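Local coordinates for SAM-dependent methyltransferase (Geobacter sulfurreducens, PDB 5BP7), which binds S-adenosyl-L-homocysteine and, judging by its family, probably transfers methyl groups from S-adenosylmethionine, at residues Y121-C132 with L149-L160. Numbering follows the deposited sequence.
Sequences YVSDDKAGVAAC and LARSLRPGGIIL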
ATOM      1  N   TYR A 121     -12.573   0.761 -10.901  1.00 35.24           N
ATOM      2  CA  TYR A 121     -12.325   2.136 -11.261  1.00 37.11           C
ATOM      3  C   TYR A 121     -11.429   2.161 -12.490  1.00 36.42           C
ATOM      4  O   TYR A 121     -10.309   1.677 -12.453  1.00 35.30           O
ATOM      5  CB  TYR A 121     -11.678   2.923 -10.109  1.00 38.49           C
ATOM      6  CG  TYR A 121     -11.621   4.428 -10.350  1.00 41.34           C
ATOM      7  CD1 TYR A 121     -10.567   5.007 -11.086  1.00 41.56           C
ATOM      8  CD2 TYR A 121     -12.609   5.287  -9.822  1.00 44.07           C
ATOM      9  CE1 TYR A 121     -10.516   6.383 -11.309  1.00 43.94           C
ATOM     10  CE2 TYR A 121     -12.562   6.677 -10.026  1.00 45.84           C
ATOM     11  CZ  TYR A 121     -11.522   7.216 -10.784  1.00 46.06           C
ATOM     12  OH  TYR A 121     -11.463   8.587 -10.974  1.00 49.58           O
ATOM     13  N   VAL A 122     -11.923   2.781 -13.551  1.00 36.58           N
ATOM     14  CA  VAL A 122     -11.155   3.045 -14.757  1.00 36.69           C
ATOM     15  C   VAL A 122     -11.203   4.561 -15.034  1.00 37.09           C
ATOM     16  O   VAL A 122     -12.268   5.153 -15.083  1.00 36.39           O
ATOM     17  CB  VAL A 122     -11.731   2.309 -15.971  1.00 37.96           C
ATOM     18  CG1 VAL A 122     -10.912   2.607 -17.232  1.00 37.80           C
ATOM     19  CG2 VAL A 122     -11.759   0.827 -15.696  1.00 37.92           C
ATOM     20  N   SER A 123     -10.035   5.176 -15.191  1.00 37.05           N
ATOM     21  CA  SER A 123      -9.960   6.600 -15.462  1.00 38.56           C
ATOM     22  C   SER A 123     -10.123   6.817 -16.966  1.00 39.52           C
ATOM     23  O   SER A 123      -9.501   6.133 -17.768  1.00 37.90           O
ATOM     24  CB  SER A 123      -8.625   7.150 -14.993  1.00 38.23           C
ATOM     25  OG  SER A 123      -8.651   8.554 -15.048  1.00 39.60           O
ATOM     26  N   ASP A 124     -10.960   7.765 -17.352  1.00 40.74           N
ATOM     27  CA  ASP A 124     -10.984   8.236 -18.755  1.00 43.05           C
ATOM     28  C   ASP A 124      -9.694   9.012 -19.083  1.00 41.17           C
ATOM     29  O   ASP A 124      -9.244   9.028 -20.211  1.00 39.65           O
ATOM     30  CB  ASP A 124     -12.231   9.091 -19.032  1.00 46.17           C
ATOM     31  CG  ASP A 124     -13.533   8.294 -18.882  1.00 48.71           C
ATOM     32  OD1 ASP A 124     -13.596   7.153 -19.354  1.00 48.85           O
ATOM     33  OD2 ASP A 124     -14.491   8.811 -18.261  1.00 54.10           O
ATOM     34  N   ASP A 125      -9.178   9.710 -18.080  1.00 39.31           N
ATOM     35  CA  ASP A 125      -7.906  10.382 -18.143  1.00 39.35           C
ATOM     36  C   ASP A 125      -6.787   9.357 -17.911  1.00 37.58           C
ATOM     37  O   ASP A 125      -6.470   9.048 -16.786  1.00 36.28           O
ATOM     38  CB  ASP A 125      -7.936  11.482 -17.058  1.00 39.59           C
ATOM     39  CG  ASP A 125      -6.738  12.373 -17.099  1.00 40.68           C
ATOM     40  OD1 ASP A 125      -5.876  12.234 -18.017  1.00 40.69           O
ATOM     41  OD2 ASP A 125      -6.653  13.201 -16.164  1.00 40.76           O
ATOM     42  N   LYS A 126      -6.169   8.867 -18.989  1.00 36.55           N
ATOM     43  CA  LYS A 126      -5.180   7.803 -18.874  1.00 35.92           C
ATOM     44  C   LYS A 126      -3.905   8.299 -18.170  1.00 34.52           C
ATOM     45  O   LYS A 126      -3.454   9.436 -18.357  1.00 35.06           O
ATOM     46  CB  LYS A 126      -4.807   7.201 -20.250  1.00 37.39           C
ATOM     47  CG  LYS A 126      -5.945   6.674 -21.122  1.00 38.62           C
ATOM     48  CD  LYS A 126      -6.706   5.562 -20.457  1.00 39.35           C
ATOM     49  CE  LYS A 126      -7.973   5.154 -21.227  1.00 41.62           C
ATOM     50  NZ  LYS A 126      -8.977   4.577 -20.262  1.00 41.36           N
ATOM     51  N   ALA A 127      -3.292   7.401 -17.424  1.00 33.28           N
ATOM     52  CA  ALA A 127      -2.160   7.748 -16.570  1.00 32.78           C
ATOM     53  C   ALA A 127      -0.856   7.154 -17.093  1.00 32.72           C
ATOM     54  O   ALA A 127      -0.840   6.026 -17.574  1.00 33.16           O
ATOM     55  CB  ALA A 127      -2.424   7.266 -15.160  1.00 31.69           C
ATOM     56  N   GLY A 128       0.220   7.931 -16.999  1.00 32.45           N
ATOM     57  CA  GLY A 128       1.578   7.441 -17.252  1.00 32.57           C
ATOM     58  C   GLY A 128       2.078   6.464 -16.185  1.00 31.42           C
ATOM     59  O   GLY A 128       2.909   5.613 -16.472  1.00 30.69           O
ATOM     60  N   VAL A 129       1.537   6.576 -14.972  1.00 30.63           N
ATOM     61  CA  VAL A 129       1.715   5.572 -13.930  1.00 30.15           C
ATOM     62  C   VAL A 129       0.351   5.209 -13.345  1.00 30.62           C
ATOM     63  O   VAL A 129      -0.378   6.105 -12.898  1.00 32.28           O
ATOM     64  CB  VAL A 129       2.621   6.095 -12.809  1.00 29.73           C
ATOM     65  CG1 VAL A 129       2.760   5.070 -11.706  1.00 29.06           C
ATOM     66  CG2 VAL A 129       3.989   6.453 -13.367  1.00 30.24           C
ATOM     67  N   ALA A 130      -0.012   3.922 -13.390  1.00 30.07           N
ATOM     68  CA  ALA A 130      -1.255   3.429 -12.811  1.00 30.32           C
ATOM     69  C   ALA A 130      -0.886   2.471 -11.694  1.00 30.67           C
ATOM     70  O   ALA A 130      -0.308   1.393 -11.950  1.00 31.54           O
ATOM     71  CB  ALA A 130      -2.089   2.715 -13.851  1.00 31.01           C
ATOM     72  N   ALA A 131      -1.253   2.827 -10.466  1.00 30.06           N
ATOM     73  CA  ALA A 131      -0.733   2.180  -9.282  1.00 29.93           C
ATOM     74  C   ALA A 131      -1.781   1.585  -8.352  1.00 30.05           C
ATOM     75  O   ALA A 131      -2.828   2.161  -8.136  1.00 30.34           O
ATOM     76  CB  ALA A 131       0.101   3.168  -8.509  1.00 30.24           C
ATOM     77  N   CYS A 132      -1.462   0.423  -7.785  1.00 30.52           N
ATOM     78  CA  CYS A 132      -2.191  -0.130  -6.641  1.00 30.69           C
ATOM     79  C   CYS A 132      -1.161  -0.746  -5.704  1.00 30.65           C
ATOM     80  O   CYS A 132      -0.664  -1.875  -5.924  1.00 30.30           O
ATOM     81  CB  CYS A 132      -3.219  -1.160  -7.079  1.00 31.47           C
ATOM     82  SG  CYS A 132      -4.132  -1.861  -5.681  1.00 33.62           S
ATOM     83  N   LEU A 149      -5.764  -1.885 -13.724  1.00 33.53           N
ATOM     84  CA  LEU A 149      -4.851  -0.749 -13.921  1.00 32.90           C
ATOM     85  C   LEU A 149      -4.484  -0.564 -15.390  1.00 33.61           C
ATOM     86  O   LEU A 149      -4.426   0.567 -15.861  1.00 33.69           O
ATOM     87  CB  LEU A 149      -3.596  -0.900 -13.097  1.00 32.14           C
ATOM     88  CG  LEU A 149      -3.812  -0.849 -11.580  1.00 31.64           C
ATOM     89  CD1 LEU A 149      -2.552  -1.245 -10.849  1.00 30.95           C
ATOM     90  CD2 LEU A 149      -4.280   0.523 -11.112  1.00 32.27           C
ATOM     91  N   ALA A 150      -4.338  -1.673 -16.128  1.00 33.75           N
ATOM     92  CA  ALA A 150      -4.032  -1.616 -17.561  1.00 34.32           C
ATOM     93  C   ALA A 150      -5.069  -0.826 -18.333  1.00 35.66           C
ATOM     94  O   ALA A 150      -4.730  -0.115 -19.277  1.00 36.69           O
ATOM     95  CB  ALA A 150      -3.910  -3.008 -18.156  1.00 34.71           C
ATOM     96  N   ARG A 151      -6.329  -0.908 -17.921  1.00 35.88           N
ATOM     97  CA  ARG A 151      -7.372  -0.145 -18.590  1.00 37.01           C
ATOM     98  C   ARG A 151      -7.269   1.373 -18.421  1.00 36.32           C
ATOM     99  O   ARG A 151      -7.897   2.104 -19.180  1.00 36.72           O
ATOM    100  CB  ARG A 151      -8.737  -0.653 -18.148  1.00 38.84           C
ATOM    101  CG  ARG A 151      -8.907  -2.081 -18.598  1.00 40.02           C
ATOM    102  CD  ARG A 151     -10.197  -2.647 -18.112  1.00 41.38           C
ATOM    103  NE  ARG A 151     -10.277  -4.064 -18.464  1.00 42.17           N
ATOM    104  CZ  ARG A 151     -11.045  -4.578 -19.423  1.00 43.58           C
ATOM    105  NH1 ARG A 151     -11.025  -5.888 -19.642  1.00 44.60           N
ATOM    106  NH2 ARG A 151     -11.851  -3.815 -20.159  1.00 45.33           N
ATOM    107  N   SER A 152      -6.503   1.840 -17.433  1.00 34.41           N
ATOM    108  CA  SER A 152      -6.275   3.272 -17.207  1.00 34.71           C
ATOM    109  C   SER A 152      -4.900   3.733 -17.656  1.00 35.06           C
ATOM    110  O   SER A 152      -4.535   4.893 -17.442  1.00 35.43           O
ATOM    111  CB  SER A 152      -6.440   3.607 -15.712  1.00 33.59           C
ATOM    112  OG  SER A 152      -7.758   3.384 -15.277  1.00 33.94           O
ATOM    113  N   LEU A 153      -4.141   2.850 -18.294  1.00 35.31           N
ATOM    114  CA  LEU A 153      -2.756   3.149 -18.581  1.00 36.40           C
ATOM    115  C   LEU A 153      -2.612   3.815 -19.928  1.00 37.73           C
ATOM    116  O   LEU A 153      -3.093   3.284 -20.918  1.00 38.82           O
ATOM    117  CB  LEU A 153      -1.942   1.867 -18.566  1.00 36.35           C
ATOM    118  CG  LEU A 153      -0.431   2.028 -18.509  1.00 36.32           C
ATOM    119  CD1 LEU A 153       0.015   2.505 -17.136  1.00 35.80           C
ATOM    120  CD2 LEU A 153       0.208   0.688 -18.828  1.00 36.53           C
ATOM    121  N   ARG A 154      -1.918   4.948 -19.992  1.00 38.85           N
ATOM    122  CA  ARG A 154      -1.661   5.543 -21.297  1.00 40.74           C
ATOM    123  C   ARG A 154      -0.544   4.789 -21.989  1.00 40.29           C
ATOM    124  O   ARG A 154       0.276   4.144 -21.313  1.00 39.93           O
ATOM    125  CB  ARG A 154      -1.395   7.041 -21.227  1.00 43.22           C
ATOM    126  CG  ARG A 154      -0.064   7.460 -20.679  1.00 44.64           C
ATOM    127  CD  ARG A 154       0.522   8.607 -21.482  1.00 46.90           C
ATOM    128  NE  ARG A 154       1.707   9.109 -20.805  1.00 48.17           N
ATOM    129  CZ  ARG A 154       2.893   8.500 -20.753  1.00 48.20           C
ATOM    130  NH1 ARG A 154       3.131   7.329 -21.353  1.00 47.93           N
ATOM    131  NH2 ARG A 154       3.869   9.079 -20.071  1.00 49.43           N
ATOM    132  N   PRO A 155      -0.522   4.829 -23.334  1.00 41.35           N
ATOM    133  CA  PRO A 155       0.518   4.127 -24.078  1.00 41.92           C
ATOM    134  C   PRO A 155       1.887   4.489 -23.534  1.00 40.64           C
ATOM    135  O   PRO A 155       2.166   5.650 -23.334  1.00 40.10           O
ATOM    136  CB  PRO A 155       0.354   4.660 -25.527  1.00 44.12           C
ATOM    137  CG  PRO A 155      -1.054   5.165 -25.619  1.00 44.59           C
ATOM    138  CD  PRO A 155      -1.579   5.363 -24.224  1.00 43.35           C
ATOM    139  N   GLY A 156       2.727   3.494 -23.308  1.00 39.33           N
ATOM    140  CA  GLY A 156       4.087   3.740 -22.818  1.00 38.40           C
ATOM    141  C   GLY A 156       4.178   3.865 -21.311  1.00 36.94           C
ATOM    142  O   GLY A 156       5.264   4.001 -20.780  1.00 37.05           O
ATOM    143  N   GLY A 157       3.054   3.764 -20.609  1.00 35.18           N
ATOM    144  CA  GLY A 157       3.053   3.951 -19.174  1.00 34.19           C
ATOM    145  C   GLY A 157       3.539   2.760 -18.361  1.00 32.75           C
ATOM    146  O   GLY A 157       3.879   1.694 -18.895  1.00 32.50           O
ATOM    147  N   ILE A 158       3.531   2.950 -17.050  1.00 31.86           N
ATOM    148  CA  ILE A 158       4.008   1.951 -16.092  1.00 31.36           C
ATOM    149  C   ILE A 158       2.889   1.579 -15.124  1.00 31.17           C
ATOM    150  O   ILE A 158       2.150   2.453 -14.655  1.00 30.55           O
ATOM    151  CB  ILE A 158       5.216   2.483 -15.299  1.00 31.58           C
ATOM    152  CG1 ILE A 158       6.428   2.628 -16.225  1.00 32.57           C
ATOM    153  CG2 ILE A 158       5.600   1.530 -14.170  1.00 30.90           C
ATOM    154  CD1 ILE A 158       7.506   3.539 -15.672  1.00 33.05           C
ATOM    155  N   ILE A 159       2.780   0.281 -14.824  1.00 31.30           N
ATOM    156  CA  ILE A 159       1.903  -0.212 -13.755  1.00 31.61           C
ATOM    157  C   ILE A 159       2.737  -0.469 -12.506  1.00 31.58           C
ATOM    158  O   ILE A 159       3.807  -1.079 -12.593  1.00 32.74           O
ATOM    159  CB  ILE A 159       1.128  -1.485 -14.188  1.00 32.38           C
ATOM    160  CG1 ILE A 159       0.099  -1.101 -15.253  1.00 33.81           C
ATOM    161  CG2 ILE A 159       0.415  -2.131 -13.002  1.00 32.03           C
ATOM    162  CD1 ILE A 159      -0.572  -2.253 -15.964  1.00 34.87           C
ATOM    163  N   LEU A 160       2.239  -0.010 -11.359  1.00 31.34           N
ATOM    164  CA  LEU A 160       2.840  -0.307 -10.066  1.00 31.19           C
ATOM    165  C   LEU A 160       1.949  -1.206  -9.251  1.00 31.17           C
ATOM    166  O   LEU A 160       0.764  -0.915  -9.062  1.00 31.70           O
ATOM    167  CB  LEU A 160       3.078   0.941  -9.230  1.00 31.07           C
ATOM    168  CG  LEU A 160       4.093   1.962  -9.663  1.00 31.34           C
ATOM    169  CD1 LEU A 160       4.156   3.064  -8.587  1.00 31.54           C
ATOM    170  CD2 LEU A 160       5.440   1.314  -9.899  1.00 31.17           C
TER
HETATM  171  O   HOH W   1      -7.869   1.476 -13.609  1.00 37.68           O
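Ala130 to Cys132 and Gly157 to Leu160 run side by side as parallel strands, their axes 3° apart. Four backbone hydrogen bonds alternate along this pairing: Gly128 O accepts from Ile158 N, Ile158 O from Ala130 N, Ala130 O from Leu160 N, and Leu160 O from Cys132 N. Before the corner at Gly128 and Val129, a second parallel pairing sets Ala127 beside Leu153: Ala127 N reaches Ser152 O at 2.8 Å and Arg154 N returns the bond to Ala127 O.

Polar side chains tie the preceding loop to the turn that follows helix 142-150. Ser152 OG takes the amide of Ser123 (N to OG 2.9 Å, 167° at the hydrogen) and gives its own proton to a water that in turn bonds Tyr121 O. Bent at chi2 (-61°), Lys126 curls back across Ser152, and its NZ joins two carbonyls, Arg151 O at 2.9 Å and Ser123 O at 3.0 Å, approaching each in the carbonyl plane. The Arg154 guanidinium lies flat over Gly128, with CA 3.8 Å above its centre, while NH1 holds Pro155 O.

Apolar contacts form on both faces of the sheet. Ala130 CB meets Leu149 CB and Leu153 CD1 (3.9 Å) on one; on the other, Leu160 rests its CB on Ala131 CB (3.8 Å) and its branched end against Val129 CG1.

Strand 62-66 flanks Val129 and Ala131, placing this pair centrally in the Rossmann-like methyltransferase sheet, with helix 142-150 forming the beta-alpha-beta crossover between them. Main-chain bonds thus fix the register, whereas one serine hydroxyl and one lysine amine, each with two partners, pin the entering loop to the turn between helix 142-150 and the next strand.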